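Long-range contact in putative pore-forming toxin (Bacteroides vulgatus ATCC 8482, PDB 3KOG), which is of unproven function but may form pores in membranes, and is probably made as a lipoprotein precursor with a signal peptide: residues S182-I196 against A209-K223. Residues are numbered along the deposited sequence; the frame is centred on the assembly and turned at random. Where two conformers were deposited one is given.
Sequences SVFVDYMKTTSVYQI and ASFTVDSYNTIVSPK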
ATOM      1  N   SER A 182       1.917   4.105  22.433  1.00 10.38           N
ATOM      2  CA  SER A 182       2.640   4.926  21.504  1.00 10.01           C
ATOM      3  C   SER A 182       2.261   4.558  20.076  1.00 10.67           C
ATOM      4  O   SER A 182       1.558   3.571  19.835  1.00 10.69           O
ATOM      5  CB  SER A 182       4.161   4.790  21.698  1.00  9.61           C
ATOM      6  OG  SER A 182       4.604   3.470  21.417  1.00 10.83           O
ATOM      7  N   VAL A 183       2.735   5.354  19.130  1.00 11.41           N
ATOM      8  CA  VAL A 183       2.439   5.049  17.731  1.00 11.41           C
ATOM      9  C   VAL A 183       3.728   5.054  16.913  1.00 10.50           C
ATOM     10  O   VAL A 183       4.488   5.976  16.981  1.00  9.11           O
ATOM     11  CB  VAL A 183       1.427   6.057  17.156  1.00 11.78           C
ATOM     12  CG1 VAL A 183       1.083   5.705  15.695  1.00 12.87           C
ATOM     13  CG2 VAL A 183       0.156   6.077  18.013  1.00 12.79           C
ATOM     14  N   PHE A 184       3.913   4.022  16.099  1.00 10.79           N
ATOM     15  CA  PHE A 184       4.913   4.016  15.029  1.00 11.57           C
ATOM     16  C   PHE A 184       4.289   4.328  13.673  1.00 11.71           C
ATOM     17  O   PHE A 184       3.165   3.941  13.390  1.00 12.58           O
ATOM     18  CB  PHE A 184       5.647   2.671  14.927  1.00 11.37           C
ATOM     19  CG  PHE A 184       6.538   2.355  16.075  1.00 13.73           C
ATOM     20  CD1 PHE A 184       6.035   1.761  17.234  1.00 16.69           C
ATOM     21  CD2 PHE A 184       7.893   2.559  15.966  1.00 13.65           C
ATOM     22  CE1 PHE A 184       6.909   1.434  18.309  1.00 16.71           C
ATOM     23  CE2 PHE A 184       8.745   2.270  17.025  1.00 14.59           C
ATOM     24  CZ  PHE A 184       8.229   1.697  18.189  1.00 16.86           C
ATOM     25  N   VAL A 185       5.029   5.061  12.860  1.00 12.03           N
ATOM     26  CA  VAL A 185       4.726   5.254  11.455  1.00 13.07           C
ATOM     27  C   VAL A 185       5.948   4.810  10.667  1.00 13.14           C
ATOM     28  O   VAL A 185       7.049   5.333  10.868  1.00 12.78           O
ATOM     29  CB  VAL A 185       4.373   6.719  11.144  1.00 13.45           C
ATOM     30  CG1 VAL A 185       4.106   6.904   9.644  1.00 14.94           C
ATOM     31  CG2 VAL A 185       3.169   7.159  11.999  1.00 14.05           C
ATOM     32  N   ASP A 186       5.768   3.842   9.758  1.00 12.98           N
ATOM     33  CA  ASP A 186       6.845   3.382   8.943  1.00 13.90           C
ATOM     34  C   ASP A 186       6.599   3.765   7.500  1.00 14.37           C
ATOM     35  O   ASP A 186       5.557   3.459   6.978  1.00 13.50           O
ATOM     36  CB  ASP A 186       6.994   1.879   9.040  1.00 14.92           C
ATOM     37  CG  ASP A 186       7.536   1.427  10.407  1.00 19.81           C
ATOM     38  OD1 ASP A 186       6.744   1.317  11.340  1.00 25.56           O
ATOM     39  OD2 ASP A 186       8.744   1.191  10.537  1.00 26.06           O
ATOM     40  N   TYR A 187       7.593   4.388   6.879  1.00 14.07           N
ATOM     41  CA  TYR A 187       7.615   4.631   5.462  1.00 15.04           C
ATOM     42  C   TYR A 187       8.379   3.525   4.806  1.00 14.71           C
ATOM     43  O   TYR A 187       9.517   3.285   5.117  1.00 14.62           O
ATOM     44  CB  TYR A 187       8.300   5.970   5.151  1.00 15.96           C
ATOM     45  CG  TYR A 187       7.643   7.206   5.689  1.00 20.16           C
ATOM     46  CD1 TYR A 187       6.322   7.223   6.062  1.00 20.96           C
ATOM     47  CD2 TYR A 187       8.355   8.400   5.744  1.00 26.08           C
ATOM     48  CE1 TYR A 187       5.731   8.354   6.514  1.00 24.24           C
ATOM     49  CE2 TYR A 187       7.763   9.549   6.197  1.00 29.56           C
ATOM     50  CZ  TYR A 187       6.436   9.500   6.606  1.00 29.97           C
ATOM     51  OH  TYR A 187       5.796  10.634   7.060  1.00 33.77           O
HETATM   52  N   MSE A 188       7.711   2.843   3.891  1.00 14.71           N
HETATM   53  CA  MSE A 188       8.201   1.698   3.169  1.00 14.51           C
HETATM   54  C   MSE A 188       8.626   2.182   1.750  1.00 14.86           C
HETATM   55  O   MSE A 188       7.909   2.989   1.120  1.00 14.18           O
HETATM   56  CB  MSE A 188       7.052   0.679   3.009  1.00 14.62           C
HETATM   57  CG  MSE A 188       6.294   0.284   4.306  1.00 15.60           C
HETATM   58 SE   MSE A 188       7.529  -0.410   5.613  0.75 14.80          SE
HETATM   59  CE  MSE A 188       8.343  -1.807   4.583  1.00 13.56           C
ATOM     60  N   LYS A 189       9.812   1.762   1.322  1.00 14.14           N
ATOM     61  CA  LYS A 189      10.345   2.022  -0.019  1.00 14.82           C
ATOM     62  C   LYS A 189      10.450   0.687  -0.727  1.00 13.68           C
ATOM     63  O   LYS A 189      11.125  -0.209  -0.250  1.00 14.56           O
ATOM     64  CB  LYS A 189      11.724   2.666   0.044  1.00 14.94           C
ATOM     65  CG  LYS A 189      12.298   2.935  -1.371  1.00 17.98           C
ATOM     66  CD  LYS A 189      13.596   3.684  -1.335  1.00 19.07           C
ATOM     67  CE  LYS A 189      14.775   2.770  -1.274  1.00 21.73           C
ATOM     68  NZ  LYS A 189      16.017   3.514  -1.695  1.00 22.04           N
ATOM     69  N   THR A 190       9.715   0.521  -1.823  1.00 14.05           N
ATOM     70  CA  THR A 190       9.681  -0.718  -2.542  1.00 11.99           C
ATOM     71  C   THR A 190      10.388  -0.452  -3.908  1.00 13.02           C
ATOM     72  O   THR A 190      10.006   0.458  -4.622  1.00 12.33           O
ATOM     73  CB  THR A 190       8.264  -1.223  -2.730  1.00 12.90           C
ATOM     74  OG1 THR A 190       7.619  -1.518  -1.470  1.00 13.45           O
ATOM     75  CG2 THR A 190       8.224  -2.462  -3.615  1.00 11.53           C
ATOM     76  N   THR A 191      11.427  -1.215  -4.227  1.00 11.03           N
ATOM     77  CA  THR A 191      12.142  -1.140  -5.505  1.00 11.99           C
ATOM     78  C   THR A 191      11.692  -2.331  -6.370  1.00 12.45           C
ATOM     79  O   THR A 191      11.838  -3.490  -5.973  1.00 13.29           O
ATOM     80  CB  THR A 191      13.674  -1.146  -5.334  1.00 12.13           C
ATOM     81  OG1 THR A 191      14.038  -0.117  -4.375  1.00 11.96           O
ATOM     82  CG2 THR A 191      14.426  -0.894  -6.742  1.00 14.27           C
ATOM     83  N   SER A 192      11.112  -2.010  -7.526  1.00 12.34           N
ATOM     84  CA  SER A 192      10.541  -2.986  -8.440  1.00 12.28           C
ATOM     85  C   SER A 192      11.086  -2.812  -9.852  1.00 11.22           C
ATOM     86  O   SER A 192      11.200  -1.691 -10.336  1.00 11.81           O
ATOM     87  CB  SER A 192       9.016  -2.859  -8.437  1.00 11.54           C
ATOM     88  OG  SER A 192       8.451  -3.020  -7.122  1.00 14.60           O
ATOM     89  N   VAL A 193      11.356  -3.915 -10.519  1.00  9.34           N
ATOM     90  CA  VAL A 193      11.885  -3.913 -11.878  1.00 10.17           C
ATOM     91  C   VAL A 193      10.756  -4.450 -12.741  1.00  9.35           C
ATOM     92  O   VAL A 193      10.170  -5.487 -12.415  1.00  9.22           O
ATOM     93  CB  VAL A 193      13.123  -4.831 -12.019  1.00 10.74           C
ATOM     94  CG1 VAL A 193      13.525  -5.009 -13.500  1.00 11.82           C
ATOM     95  CG2 VAL A 193      14.300  -4.337 -11.124  1.00 13.23           C
ATOM     96  N   TYR A 194      10.447  -3.725 -13.815  1.00  8.75           N
ATOM     97  CA  TYR A 194       9.414  -4.070 -14.751  1.00  8.32           C
ATOM     98  C   TYR A 194      10.008  -4.266 -16.134  1.00  9.47           C
ATOM     99  O   TYR A 194      10.937  -3.556 -16.537  1.00  8.67           O
ATOM    100  CB  TYR A 194       8.358  -2.955 -14.877  1.00  8.63           C
ATOM    101  CG  TYR A 194       7.531  -2.688 -13.645  1.00  7.42           C
ATOM    102  CD1 TYR A 194       8.004  -1.879 -12.635  1.00  8.38           C
ATOM    103  CD2 TYR A 194       6.304  -3.352 -13.425  1.00  8.89           C
ATOM    104  CE1 TYR A 194       7.242  -1.661 -11.485  1.00  8.28           C
ATOM    105  CE2 TYR A 194       5.586  -3.129 -12.264  1.00  9.43           C
ATOM    106  CZ  TYR A 194       6.069  -2.288 -11.315  1.00  9.18           C
ATOM    107  OH  TYR A 194       5.345  -2.081 -10.136  1.00 12.25           O
ATOM    108  N   GLN A 195       9.414  -5.181 -16.901  1.00  9.91           N
ATOM    109  CA  GLN A 195       9.623  -5.204 -18.346  1.00 10.71           C
ATOM    110  C   GLN A 195       8.317  -4.841 -19.039  1.00 12.02           C
ATOM    111  O   GLN A 195       7.190  -5.213 -18.579  1.00 14.31           O
ATOM    112  CB  GLN A 195      10.053  -6.580 -18.838  1.00 11.04           C
ATOM    113  CG  GLN A 195      11.443  -6.967 -18.457  1.00 13.59           C
ATOM    114  CD  GLN A 195      11.863  -8.213 -19.210  1.00 16.94           C
ATOM    115  OE1 GLN A 195      11.138  -9.184 -19.244  1.00 21.19           O
ATOM    116  NE2 GLN A 195      13.004  -8.170 -19.841  1.00 20.72           N
ATOM    117  N   ILE A 196       8.467  -4.128 -20.143  1.00 12.13           N
ATOM    118  CA  ILE A 196       7.365  -3.870 -21.034  1.00 12.81           C
ATOM    119  C   ILE A 196       7.473  -4.923 -22.126  1.00 11.74           C
ATOM    120  O   ILE A 196       8.520  -5.065 -22.736  1.00 12.01           O
ATOM    121  CB  ILE A 196       7.412  -2.464 -21.600  1.00 12.47           C
ATOM    122  CG1 ILE A 196       7.199  -1.479 -20.439  1.00 14.87           C
ATOM    123  CG2 ILE A 196       6.324  -2.318 -22.706  1.00 12.62           C
ATOM    124  CD1 ILE A 196       7.477  -0.056 -20.757  1.00 13.76           C
ATOM    125  N   ALA A 209      11.466  -3.134 -23.341  1.00 13.78           N
ATOM    126  CA  ALA A 209      12.087  -2.163 -22.439  1.00 13.96           C
ATOM    127  C   ALA A 209      12.071  -2.677 -20.978  1.00 12.83           C
ATOM    128  O   ALA A 209      11.243  -3.520 -20.612  1.00 12.26           O
ATOM    129  CB  ALA A 209      11.316  -0.837 -22.529  1.00 14.46           C
ATOM    130  N   SER A 210      12.977  -2.131 -20.158  1.00 12.01           N
ATOM    131  CA  SER A 210      13.032  -2.443 -18.721  0.60 11.62           C
ATOM    132  C   SER A 210      13.203  -1.146 -17.941  1.00 10.77           C
ATOM    133  O   SER A 210      13.937  -0.264 -18.356  1.00  9.55           O
ATOM    134  CB  SER A 210      14.211  -3.364 -18.418  0.60 11.99           C
ATOM    135  OG  SER A 210      14.260  -3.605 -17.040  0.60 12.44           O
ATOM    136  N   PHE A 211      12.521  -1.030 -16.829  1.00  9.77           N
ATOM    137  CA  PHE A 211      12.655   0.160 -15.982  1.00  9.55           C
ATOM    138  C   PHE A 211      12.474  -0.228 -14.529  1.00 10.06           C
ATOM    139  O   PHE A 211      11.876  -1.301 -14.215  1.00  8.82           O
ATOM    140  CB  PHE A 211      11.694   1.262 -16.418  1.00  8.73           C
ATOM    141  CG  PHE A 211      10.219   0.904 -16.276  1.00  7.84           C
ATOM    142  CD1 PHE A 211       9.594   0.142 -17.232  1.00  8.74           C
ATOM    143  CD2 PHE A 211       9.498   1.368 -15.213  1.00  8.75           C
ATOM    144  CE1 PHE A 211       8.246  -0.192 -17.130  1.00  9.33           C
ATOM    145  CE2 PHE A 211       8.152   1.068 -15.093  1.00 10.40           C
ATOM    146  CZ  PHE A 211       7.532   0.283 -16.067  1.00  9.54           C
ATOM    147  N   THR A 212      13.040   0.605 -13.644  1.00  9.63           N
ATOM    148  CA  THR A 212      13.015   0.326 -12.217  1.00 10.64           C
ATOM    149  C   THR A 212      12.292   1.451 -11.488  1.00 10.56           C
ATOM    150  O   THR A 212      12.540   2.632 -11.744  1.00  9.76           O
ATOM    151  CB  THR A 212      14.447   0.159 -11.668  1.00 11.16           C
ATOM    152  OG1 THR A 212      15.100  -0.917 -12.372  1.00  9.69           O
ATOM    153  CG2 THR A 212      14.408  -0.129 -10.136  1.00  8.57           C
ATOM    154  N   VAL A 213      11.413   1.066 -10.578  1.00 10.93           N
ATOM    155  CA  VAL A 213      10.581   2.010  -9.837  1.00 10.81           C
ATOM    156  C   VAL A 213      10.787   1.950  -8.318  1.00 10.59           C
ATOM    157  O   VAL A 213      10.710   0.865  -7.723  1.00  9.29           O
ATOM    158  CB  VAL A 213       9.129   1.734 -10.098  1.00 10.73           C
ATOM    159  CG1 VAL A 213       8.256   2.780  -9.383  1.00  7.98           C
ATOM    160  CG2 VAL A 213       8.874   1.681 -11.647  1.00  9.29           C
ATOM    161  N   ASP A 214      10.975   3.109  -7.697  1.00  9.52           N
ATOM    162  CA  ASP A 214      10.854   3.188  -6.256  1.00 10.98           C
ATOM    163  C   ASP A 214       9.471   3.703  -5.915  1.00 11.11           C
ATOM    164  O   ASP A 214       9.045   4.756  -6.394  1.00 10.36           O
ATOM    165  CB  ASP A 214      11.889   4.137  -5.622  1.00 11.61           C
ATOM    166  CG  ASP A 214      13.277   3.531  -5.494  1.00 14.98           C
ATOM    167  OD1 ASP A 214      13.489   2.296  -5.667  1.00 18.08           O
ATOM    168  OD2 ASP A 214      14.160   4.315  -5.124  1.00 15.26           O
ATOM    169  N   SER A 215       8.739   2.929  -5.136  1.00 10.89           N
ATOM    170  CA  SER A 215       7.390   3.295  -4.744  1.00 12.14           C
ATOM    171  C   SER A 215       7.312   3.294  -3.207  1.00 12.97           C
ATOM    172  O   SER A 215       7.989   2.507  -2.520  1.00 13.04           O
ATOM    173  CB  SER A 215       6.316   2.352  -5.326  1.00 11.76           C
ATOM    174  OG  SER A 215       6.485   1.015  -4.970  1.00 13.74           O
ATOM    175  N   TYR A 216       6.456   4.168  -2.709  1.00 12.22           N
ATOM    176  CA  TYR A 216       6.409   4.482  -1.298  1.00 11.98           C
ATOM    177  C   TYR A 216       5.027   4.310  -0.772  1.00 11.56           C
ATOM    178  O   TYR A 216       4.084   4.656  -1.441  1.00 11.25           O
ATOM    179  CB  TYR A 216       6.849   5.921  -1.046  1.00 12.22           C
ATOM    180  CG  TYR A 216       8.268   6.172  -1.464  1.00 13.40           C
ATOM    181  CD1 TYR A 216       8.575   6.508  -2.784  1.00 15.54           C
ATOM    182  CD2 TYR A 216       9.303   6.007  -0.568  1.00 15.83           C
ATOM    183  CE1 TYR A 216       9.854   6.676  -3.187  1.00 16.05           C
ATOM    184  CE2 TYR A 216      10.613   6.204  -0.958  1.00 16.34           C
ATOM    185  CZ  TYR A 216      10.873   6.549  -2.270  1.00 18.17           C
ATOM    186  OH  TYR A 216      12.163   6.721  -2.680  1.00 21.32           O
ATOM    187  N   ASN A 217       4.904   3.758   0.433  1.00 11.17           N
ATOM    188  CA  ASN A 217       3.613   3.711   1.121  1.00 12.08           C
ATOM    189  C   ASN A 217       3.838   3.697   2.638  1.00 11.66           C
ATOM    190  O   ASN A 217       4.958   3.529   3.081  1.00 11.41           O
ATOM    191  CB  ASN A 217       2.753   2.520   0.672  1.00 11.49           C
ATOM    192  CG  ASN A 217       3.277   1.180   1.134  1.00 14.12           C
ATOM    193  OD1 ASN A 217       4.391   0.797   0.818  1.00 17.73           O
ATOM    194  ND2 ASN A 217       2.459   0.452   1.892  1.00 14.98           N
ATOM    195  N   THR A 218       2.776   3.849   3.391  1.00 10.20           N
ATOM    196  CA  THR A 218       2.911   4.096   4.829  1.00 11.07           C
ATOM    197  C   THR A 218       2.104   3.068   5.620  1.00 10.61           C
ATOM    198  O   THR A 218       0.957   2.745   5.236  1.00 10.78           O
ATOM    199  CB  THR A 218       2.492   5.492   5.146  1.00 10.26           C
ATOM    200  OG1 THR A 218       3.269   6.444   4.392  1.00 10.44           O
ATOM    201  CG2 THR A 218       2.638   5.823   6.663  1.00  8.70           C
ATOM    202  N   ILE A 219       2.760   2.506   6.652  1.00  9.83           N
ATOM    203  CA  ILE A 219       2.121   1.641   7.650  0.65  9.76           C
ATOM    204  C   ILE A 219       2.138   2.314   9.053  1.00 10.28           C
ATOM    205  O   ILE A 219       3.190   2.825   9.493  1.00 10.14           O
ATOM    206  CB  ILE A 219       2.777   0.284   7.656  0.65  9.90           C
ATOM    207  CG1 ILE A 219       2.501  -0.448   6.312  0.65 10.67           C
ATOM    208  CG2 ILE A 219       2.257  -0.582   8.812  0.65 10.08           C
ATOM    209  CD1 ILE A 219       3.326  -1.746   6.168  0.65  9.21           C
ATOM    210  N   VAL A 220       0.986   2.352   9.712  1.00  9.36           N
ATOM    211  CA  VAL A 220       0.842   2.960  11.043  1.00 10.13           C
ATOM    212  C   VAL A 220       0.598   1.799  12.038  1.00 11.23           C
ATOM    213  O   VAL A 220      -0.242   0.908  11.785  1.00 11.92           O
ATOM    214  CB  VAL A 220      -0.374   3.931  11.073  1.00  9.01           C
ATOM    215  CG1 VAL A 220      -0.504   4.637  12.477  1.00 10.24           C
ATOM    216  CG2 VAL A 220      -0.235   4.954  10.003  1.00 10.99           C
ATOM    217  N   SER A 221       1.283   1.830  13.175  1.00 11.35           N
ATOM    218  CA  SER A 221       1.302   0.698  14.112  1.00 11.43           C
ATOM    219  C   SER A 221       1.120   1.250  15.523  1.00 12.84           C
ATOM    220  O   SER A 221       2.106   1.663  16.136  1.00 10.90           O
ATOM    221  CB  SER A 221       2.615  -0.007  14.003  1.00 12.98           C
ATOM    222  OG  SER A 221       2.852  -0.478  12.689  1.00 14.99           O
ATOM    223  N   PRO A 222      -0.127   1.357  15.994  1.00 12.55           N
ATOM    224  CA  PRO A 222      -0.342   1.730  17.401  1.00 12.77           C
ATOM    225  C   PRO A 222       0.111   0.582  18.314  1.00 12.84           C
ATOM    226  O   PRO A 222      -0.112  -0.582  17.989  1.00 13.17           O
ATOM    227  CB  PRO A 222      -1.850   1.938  17.499  1.00 13.32           C
ATOM    228  CG  PRO A 222      -2.358   1.892  16.040  1.00 14.68           C
ATOM    229  CD  PRO A 222      -1.384   1.070  15.306  1.00 13.71           C
ATOM    230  N   LYS A 223       0.780   0.905  19.404  1.00 12.20           N
ATOM    231  CA  LYS A 223       1.400  -0.079  20.275  1.00 12.99           C
ATOM    232  C   LYS A 223       0.848   0.086  21.683  1.00 13.25           C
ATOM    233  O   LYS A 223       0.763   1.230  22.186  1.00 11.84           O
ATOM    234  CB  LYS A 223       2.895   0.197  20.320  1.00 13.55           C
ATOM    235  CG  LYS A 223       3.586  -0.035  18.984  1.00 20.66           C
ATOM    236  CD  LYS A 223       3.633  -1.520  18.606  1.00 26.54           C
ATOM    237  CE  LYS A 223       4.649  -1.788  17.450  1.00 30.89           C
ATOM    238  NZ  LYS A 223       4.332  -3.068  16.760  1.00 30.89           N
TER
HETATM  239  O   HOH W   1       4.265   1.364  11.651  1.00 15.91           O
HETATM  240  O   HOH W   2      16.608   3.301  -4.556  1.00 37.32           O
HETATM  241  O   HOH W   3       6.346   0.826  -1.026  1.00 18.60           O
HETATM  242  O   HOH W   4       8.111  -0.313  -6.794  1.00 19.59           O
HETATM  243  O   HOH W   5       5.710  -1.882   0.995  1.00 31.23           O
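A long antiparallel beta hairpin pairs S182-I196 with A209-K223, residue against residue without a bulge, F184 facing S221 and Y194 facing F211. Backbone bonds tie the hydrogen-bonded pairs, as from Y194 N to F211 O at 2.8 Å. Near the turn end Y194 and F211 lie with planes almost parallel (15°) but slid apart, so that Y194 CB rather than its ring sits over the F211 face, 3.8 Å from the ring centroid. F211 reaches this place because CG stands between its backbone N and carbonyl carbon (chi1 64°), and I196 CG1 meets the ring edge, extending an apolar cluster. On the other face D214 uses both carboxylate oxygens: T191 OG1 donates to OD1 at 2.8 Å, while K189 NZ forms a long 4.0 Å salt bridge to OD2 that a water also spans. K189's aliphatic chain runs alongside Y216, CG 3.7 Å from CE2, an apolar stem beneath a charged tip. V183 CG1 touches V220 CG1 diagonally, beta-branched residues suiting extended strands. Strand 98-120 flanks 179-198, while 126-143 and 85-94 share the other edge of 207-225; helix 150-158 packs I152, I155 and I156 on I196, and I156 on F211 as well.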